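Local coordinates for protein relik capsid n-terminal domain (Oryctolagus cuniculus, PDB 2XGU) that probably builds the shell that encloses the genome of an endogenous rabbit lentivirus, as the N-terminal domain of its capsid protein, at residues Gly17-Trp22 with Ile52-Asn57; Lys24-His29 with Pro34-Tyr39. One frame throughout, in Å; residues are numbered along the deposited sequence.

Interaction 1 of 2, residues Gly17-Trp22 with Ile52-Asn57; sequences GLIAAW and INMLLN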
loop_
_atom_site.group_PDB
_atom_site.type_symbol
_atom_site.label_atom_id
_atom_site.label_comp_id
_atom_site.label_asym_id
_atom_site.label_seq_id
_atom_site.Cartn_x
_atom_site.Cartn_y
_atom_site.Cartn_z
ATOM N N GLY A 17 -5.483 -11.567 23.926
ATOM C CA GLY A 17 -6.276 -12.363 23.003
ATOM C C GLY A 17 -6.005 -12.005 21.557
ATOM O O GLY A 17 -5.858 -12.884 20.698
ATOM N N LEU A 18 -5.928 -10.709 21.275
ATOM C CA LEU A 18 -5.608 -10.279 19.925
ATOM C C LEU A 18 -4.171 -10.607 19.537
ATOM O O LEU A 18 -3.915 -11.023 18.411
ATOM C CB LEU A 18 -5.873 -8.795 19.751
ATOM C CG LEU A 18 -5.629 -8.295 18.325
ATOM C CD1 LEU A 18 -6.423 -9.098 17.292
ATOM C CD2 LEU A 18 -5.975 -6.812 18.246
ATOM N N ILE A 19 -3.236 -10.449 20.469
ATOM C CA ILE A 19 -1.859 -10.815 20.184
ATOM C C ILE A 19 -1.804 -12.292 19.807
ATOM O O ILE A 19 -1.223 -12.665 18.777
ATOM C CB ILE A 19 -0.946 -10.525 21.380
ATOM C CG1 ILE A 19 -0.850 -9.013 21.591
ATOM C CG2 ILE A 19 0.438 -11.148 21.169
ATOM C CD1 ILE A 19 -0.171 -8.619 22.888
ATOM N N ALA A 20 -2.446 -13.131 20.615
ATOM C CA ALA A 20 -2.449 -14.573 20.360
ATOM C C ALA A 20 -3.103 -14.902 19.024
ATOM O O ALA A 20 -2.611 -15.756 18.292
ATOM C CB ALA A 20 -3.129 -15.325 21.491
ATOM N N ALA A 21 -4.204 -14.215 18.707
ATOM C CA ALA A 21 -4.930 -14.471 17.468
ATOM C C ALA A 21 -4.133 -14.049 16.221
ATOM O O ALA A 21 -4.117 -14.766 15.214
ATOM C CB ALA A 21 -6.288 -13.776 17.511
ATOM N N TRP A 22 -3.483 -12.892 16.298
ATOM C CA TRP A 22 -2.614 -12.422 15.230
ATOM C C TRP A 22 -1.463 -13.403 15.007
ATOM O O TRP A 22 -1.152 -13.759 13.870
ATOM C CB TRP A 22 -2.056 -11.043 15.586
ATOM C CG TRP A 22 -0.887 -10.616 14.729
ATOM C CD1 TRP A 22 0.400 -10.432 15.153
ATOM C CD2 TRP A 22 -0.885 -10.350 13.315
ATOM N NE1 TRP A 22 1.194 -10.047 14.103
ATOM C CE2 TRP A 22 0.436 -9.986 12.966
ATOM C CE3 TRP A 22 -1.874 -10.353 12.321
ATOM C CZ2 TRP A 22 0.806 -9.657 11.658
ATOM C CZ3 TRP A 22 -1.502 -10.016 11.012
ATOM C CH2 TRP A 22 -0.174 -9.678 10.700
ATOM N N ILE A 52 1.028 -0.758 16.603
ATOM C CA ILE A 52 1.429 -1.414 15.370
ATOM C C ILE A 52 2.797 -2.067 15.537
ATOM O O ILE A 52 3.011 -3.196 15.119
ATOM C CB ILE A 52 1.435 -0.407 14.214
ATOM C CG1 ILE A 52 -0.010 -0.052 13.842
ATOM C CG2 ILE A 52 2.195 -0.984 12.999
ATOM C CD1 ILE A 52 -0.133 1.164 12.941
ATOM N N ASN A 53 3.732 -1.340 16.131
ATOM C CA ASN A 53 5.071 -1.866 16.323
ATOM C C ASN A 53 5.062 -3.038 17.284
ATOM O O ASN A 53 5.842 -3.965 17.136
ATOM C CB ASN A 53 6.016 -0.766 16.789
ATOM C CG ASN A 53 6.251 0.260 15.701
ATOM O OD1 ASN A 53 6.110 -0.065 14.517
ATOM N ND2 ASN A 53 6.592 1.484 16.079
ATOM N N MET A 54 4.149 -2.999 18.247
ATOM C CA MET A 54 4.018 -4.082 19.202
ATOM C C MET A 54 3.699 -5.372 18.444
ATOM O O MET A 54 4.335 -6.420 18.656
ATOM C CB MET A 54 2.893 -3.729 20.183
ATOM C CG MET A 54 3.188 -4.010 21.611
ATOM S SD MET A 54 3.289 -5.777 21.793
ATOM C CE MET A 54 1.901 -6.310 20.830
ATOM N N LEU A 55 2.710 -5.326 17.565
ATOM C CA LEU A 55 2.305 -6.538 16.861
ATOM C C LEU A 55 3.381 -7.005 15.892
ATOM O O LEU A 55 3.601 -8.207 15.741
ATOM C CB LEU A 55 0.974 -6.358 16.130
ATOM C CG LEU A 55 -0.301 -6.558 16.955
ATOM C CD1 LEU A 55 -1.491 -6.630 16.032
ATOM C CD2 LEU A 55 -0.234 -7.807 17.805
ATOM N N LEU A 56 4.045 -6.065 15.227
ATOM C CA LEU A 56 5.134 -6.424 14.324
ATOM C C LEU A 56 6.266 -7.089 15.105
ATOM O O LEU A 56 6.803 -8.120 14.698
ATOM C CB LEU A 56 5.678 -5.198 13.580
ATOM C CG LEU A 56 4.768 -4.517 12.553
ATOM C CD1 LEU A 56 5.457 -3.298 11.964
ATOM C CD2 LEU A 56 4.378 -5.491 11.449
ATOM N N ASN A 57 6.613 -6.496 16.243
ATOM C CA ASN A 57 7.777 -6.937 17.004
ATOM C C ASN A 57 7.601 -8.287 17.691
ATOM O O ASN A 57 8.585 -8.990 17.932
ATOM C CB ASN A 57 8.152 -5.883 18.042
ATOM C CG ASN A 57 8.758 -4.631 17.416
ATOM O OD1 ASN A 57 8.902 -3.605 18.078
ATOM N ND2 ASN A 57 9.134 -4.723 16.147
#
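Leu-55 reaches from helix 49-57 to pack against both Ile-19 and Trp-22, which stand one turn apart on helix 16-29, and it has the largest share of the contact. Its CG lies opposite the carbonyl carbon and beside the backbone N, and the two methyls at its end split the work. CD2 lies 3.8 Å from Trp-22 CD1, on the pyrrole part of the indole, and 4.0 Å from Ile-19 CG1; CD1 sits over one face of the indole, displaced toward the rim. Trp-22 swings its ring across to the other helix because CG is turned away from the backbone N (chi1 165°). Its NE1 thereby comes within 3.4 Å of Leu-55 O, but the hydrogen bond is weak and bent, with an N-H...O angle of 132°. The main partner of NE1 is the hydroxyl of Thr-59, which also bonds to Leu-55 O, so the end of helix 49-57 and the indole share a small polar network beside the apolar contact. Nearer the start of helix 16-29, the ethyl branch of Ile-19 reaches toward helix 49-57 and its CD1 meets Met-54 CE at 3.7 Å. Met-54 is bent at chi2 and chi3, which presents this methyl, and the two side chains cross at about a right angle. The axes of the short segments approach to 10.7 Å at a crossing angle of -46°. Phe-47 and Ile-43 also pack on Leu-55, and Phe-40 meets the Trp-22 ring. This is a largely apolar, partly buried helix-helix contact within the mainly helical retroviral capsid N-terminal domain.

Interaction 2 of 2, residues Lys24-His29 with Pro34-Tyr39; sequences KQVQEH and PATITY
Gln-25 makes both the polar and the aromatic contacts between these two antiparallel helix segments. The polar one is the hydrogen bond from its NE2 to Thr-36 OG1, 3.1 Å long with an N-H...O angle of 155°; the hydroxyl oxygen lies somewhat out of the amide plane. Thr-36 OG1 is also hydrogen-bonded to Gly-30 O, in the loop joining the helices, so this one hydroxyl links the loop to both of them. On the same helix as Gln-25, the ring of His-29 turns back to place ND1 3.2 Å from Gln-25 O, approaching in the carbonyl plane on a lone pair. That oxygen also accepts the backbone N-H of His-29; of the two bonds, the ND1 one pins the imidazole against the last turn of helix 16-29.

The aromatic contact is a CH-pi interaction in which Gln-25 CG lies over one face of the Tyr-39 ring, 4.0 Å from its centroid. A bend at chi2 carries the amide past the rim on the CD1 side, still above the ring plane and only 13° from parallel to it, and OE1 lies 3.9 Å from Tyr-39 CD1.

The apolar contact is a single one, Val-26 CG2 with Thr-36 CG2 at 4.1 Å on the inner side, where Phe-62 and Thr-59 also pack on the valine. Separately, His-29 CB is in van der Waals contact with Thr-36 OG1. Along the second helix, Thr-38 OG1 is hydrogen-bonded to Thr-38 OG1 of the second subunit, so helix 34-43 also meets the partner chain. With segment axes 9.7 Å apart at 168°, the pair forms a helical hairpin closed by a short loop, within the helical bundle of the capsid N-terminal domain.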
loop_
_atom_site.group_PDB
_atom_site.type_symbol
_atom_site.label_atom_id
_atom_site.label_comp_id
_atom_site.label_asym_id
_atom_site.label_seq_id
_atom_site.Cartn_x
_atom_site.Cartn_y
_atom_site.Cartn_z
ATOM N N LYS A 24 -1.351 -16.627 15.671
ATOM C CA LYS A 24 -1.859 -17.848 15.048
ATOM C C LYS A 24 -2.101 -17.634 13.553
ATOM O O LYS A 24 -1.809 -18.506 12.743
ATOM C CB LYS A 24 -3.140 -18.323 15.731
ATOM C CG LYS A 24 -2.915 -18.968 17.095
ATOM N N GLN A 25 -2.621 -16.463 13.192
ATOM C CA GLN A 25 -2.878 -16.137 11.790
ATOM C C GLN A 25 -1.574 -16.185 11.007
ATOM O O GLN A 25 -1.504 -16.802 9.949
ATOM C CB GLN A 25 -3.547 -14.758 11.660
ATOM C CG GLN A 25 -3.728 -14.243 10.237
ATOM C CD GLN A 25 -4.647 -15.105 9.400
ATOM O OE1 GLN A 25 -5.553 -15.758 9.923
ATOM N NE2 GLN A 25 -4.412 -15.122 8.090
ATOM N N VAL A 26 -0.534 -15.539 11.534
ATOM C CA VAL A 26 0.768 -15.539 10.880
ATOM C C VAL A 26 1.351 -16.948 10.803
ATOM O O VAL A 26 1.813 -17.371 9.745
ATOM C CB VAL A 26 1.757 -14.579 11.572
ATOM C CG1 VAL A 26 3.144 -14.669 10.949
ATOM C CG2 VAL A 26 1.243 -13.143 11.485
ATOM N N GLN A 27 1.315 -17.687 11.909
ATOM C CA GLN A 27 1.916 -19.014 11.912
ATOM C C GLN A 27 1.221 -19.928 10.912
ATOM O O GLN A 27 1.866 -20.707 10.210
ATOM C CB GLN A 27 1.874 -19.633 13.310
ATOM C CG GLN A 27 2.567 -20.978 13.385
ATOM C CD GLN A 27 2.608 -21.533 14.794
ATOM O OE1 GLN A 27 3.252 -22.551 15.053
ATOM N NE2 GLN A 27 1.921 -20.864 15.716
ATOM N N GLU A 28 -0.100 -19.817 10.841
ATOM C CA GLU A 28 -0.904 -20.727 10.033
ATOM C C GLU A 28 -0.823 -20.422 8.546
ATOM O O GLU A 28 -0.855 -21.333 7.719
ATOM C CB GLU A 28 -2.367 -20.715 10.509
ATOM C CG GLU A 28 -3.288 -21.686 9.780
ATOM C CD GLU A 28 -3.064 -23.138 10.176
ATOM O OE1 GLU A 28 -2.390 -23.389 11.197
ATOM O OE2 GLU A 28 -3.572 -24.031 9.465
ATOM N N HIS A 29 -0.699 -19.145 8.197
ATOM C CA HIS A 29 -0.834 -18.736 6.797
ATOM C C HIS A 29 0.385 -17.991 6.234
ATOM O O HIS A 29 0.591 -17.964 5.022
ATOM C CB HIS A 29 -2.106 -17.899 6.605
ATOM C CG HIS A 29 -3.350 -18.551 7.136
ATOM N ND1 HIS A 29 -3.870 -18.262 8.380
ATOM C CD2 HIS A 29 -4.175 -19.473 6.589
ATOM C CE1 HIS A 29 -4.961 -18.980 8.580
ATOM N NE2 HIS A 29 -5.168 -19.726 7.506
ATOM N N PRO A 34 -1.812 -13.152 1.335
ATOM C CA PRO A 34 -2.876 -12.152 1.149
ATOM C C PRO A 34 -3.906 -12.115 2.290
ATOM O O PRO A 34 -4.287 -11.034 2.730
ATOM C CB PRO A 34 -3.542 -12.589 -0.156
ATOM C CG PRO A 34 -2.489 -13.300 -0.888
ATOM C CD PRO A 34 -1.639 -13.997 0.140
ATOM N N ALA A 35 -4.355 -13.277 2.768
ATOM C CA ALA A 35 -5.328 -13.282 3.846
ATOM C C ALA A 35 -4.785 -12.639 5.126
ATOM O O ALA A 35 -5.537 -12.040 5.897
ATOM C CB ALA A 35 -5.786 -14.702 4.140
ATOM N N THR A 36 -3.491 -12.814 5.375
ATOM C CA THR A 36 -2.868 -12.225 6.565
ATOM C C THR A 36 -2.793 -10.697 6.473
ATOM O O THR A 36 -2.985 -9.982 7.476
ATOM C CB THR A 36 -1.485 -12.820 6.815
ATOM O OG1 THR A 36 -1.633 -14.233 6.971
ATOM C CG2 THR A 36 -0.856 -12.239 8.085
ATOM N N ILE A 37 -2.507 -10.196 5.276
ATOM C CA ILE A 37 -2.473 -8.754 5.041
ATOM C C ILE A 37 -3.863 -8.126 5.228
ATOM O O ILE A 37 -4.015 -7.122 5.907
ATOM C CB ILE A 37 -1.886 -8.424 3.665
ATOM C CG1 ILE A 37 -0.472 -9.015 3.528
ATOM C CG2 ILE A 37 -1.896 -6.912 3.450
ATOM C CD1 ILE A 37 0.118 -8.932 2.098
ATOM N N THR A 38 -4.896 -8.755 4.681
ATOM C CA THR A 38 -6.249 -8.298 4.947
ATOM C C THR A 38 -6.568 -8.316 6.454
ATOM O O THR A 38 -7.140 -7.377 7.000
ATOM C CB THR A 38 -7.238 -9.185 4.214
ATOM O OG1 THR A 38 -7.018 -9.050 2.804
ATOM C CG2 THR A 38 -8.668 -8.802 4.545
ATOM N N TYR A 39 -6.179 -9.397 7.117
ATOM C CA TYR A 39 -6.391 -9.528 8.562
ATOM C C TYR A 39 -5.724 -8.382 9.324
ATOM O O TYR A 39 -6.351 -7.754 10.191
ATOM C CB TYR A 39 -5.843 -10.886 9.030
ATOM C CG TYR A 39 -6.114 -11.283 10.477
ATOM C CD1 TYR A 39 -7.046 -12.278 10.772
ATOM C CD2 TYR A 39 -5.414 -10.713 11.530
ATOM C CE1 TYR A 39 -7.291 -12.676 12.075
ATOM C CE2 TYR A 39 -5.661 -11.116 12.856
ATOM C CZ TYR A 39 -6.596 -12.090 13.106
ATOM O OH TYR A 39 -6.841 -12.503 14.399
#

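Overall arrangement
After the two-stranded hairpin at the N terminus, the chain enters helix 16-29, which serves both contacts. Its second half pairs with the next helix, 34-43, in interaction 2, closing a short loop of four residues. The chain then runs on to helix 49-57, which returns to the first half of helix 16-29 in interaction 1 and closes a wider loop. Interaction 2 is nested inside that loop. The two contacts, with centres about 12 Å apart, touch directly: Trp-22 CE3 lies 3.6 Å from Tyr-39 CD2, and Trp-22 CH2 packs on Thr-36 CG2. Three successive helices are thus joined through helix 16-29 on one side of the domain's centre.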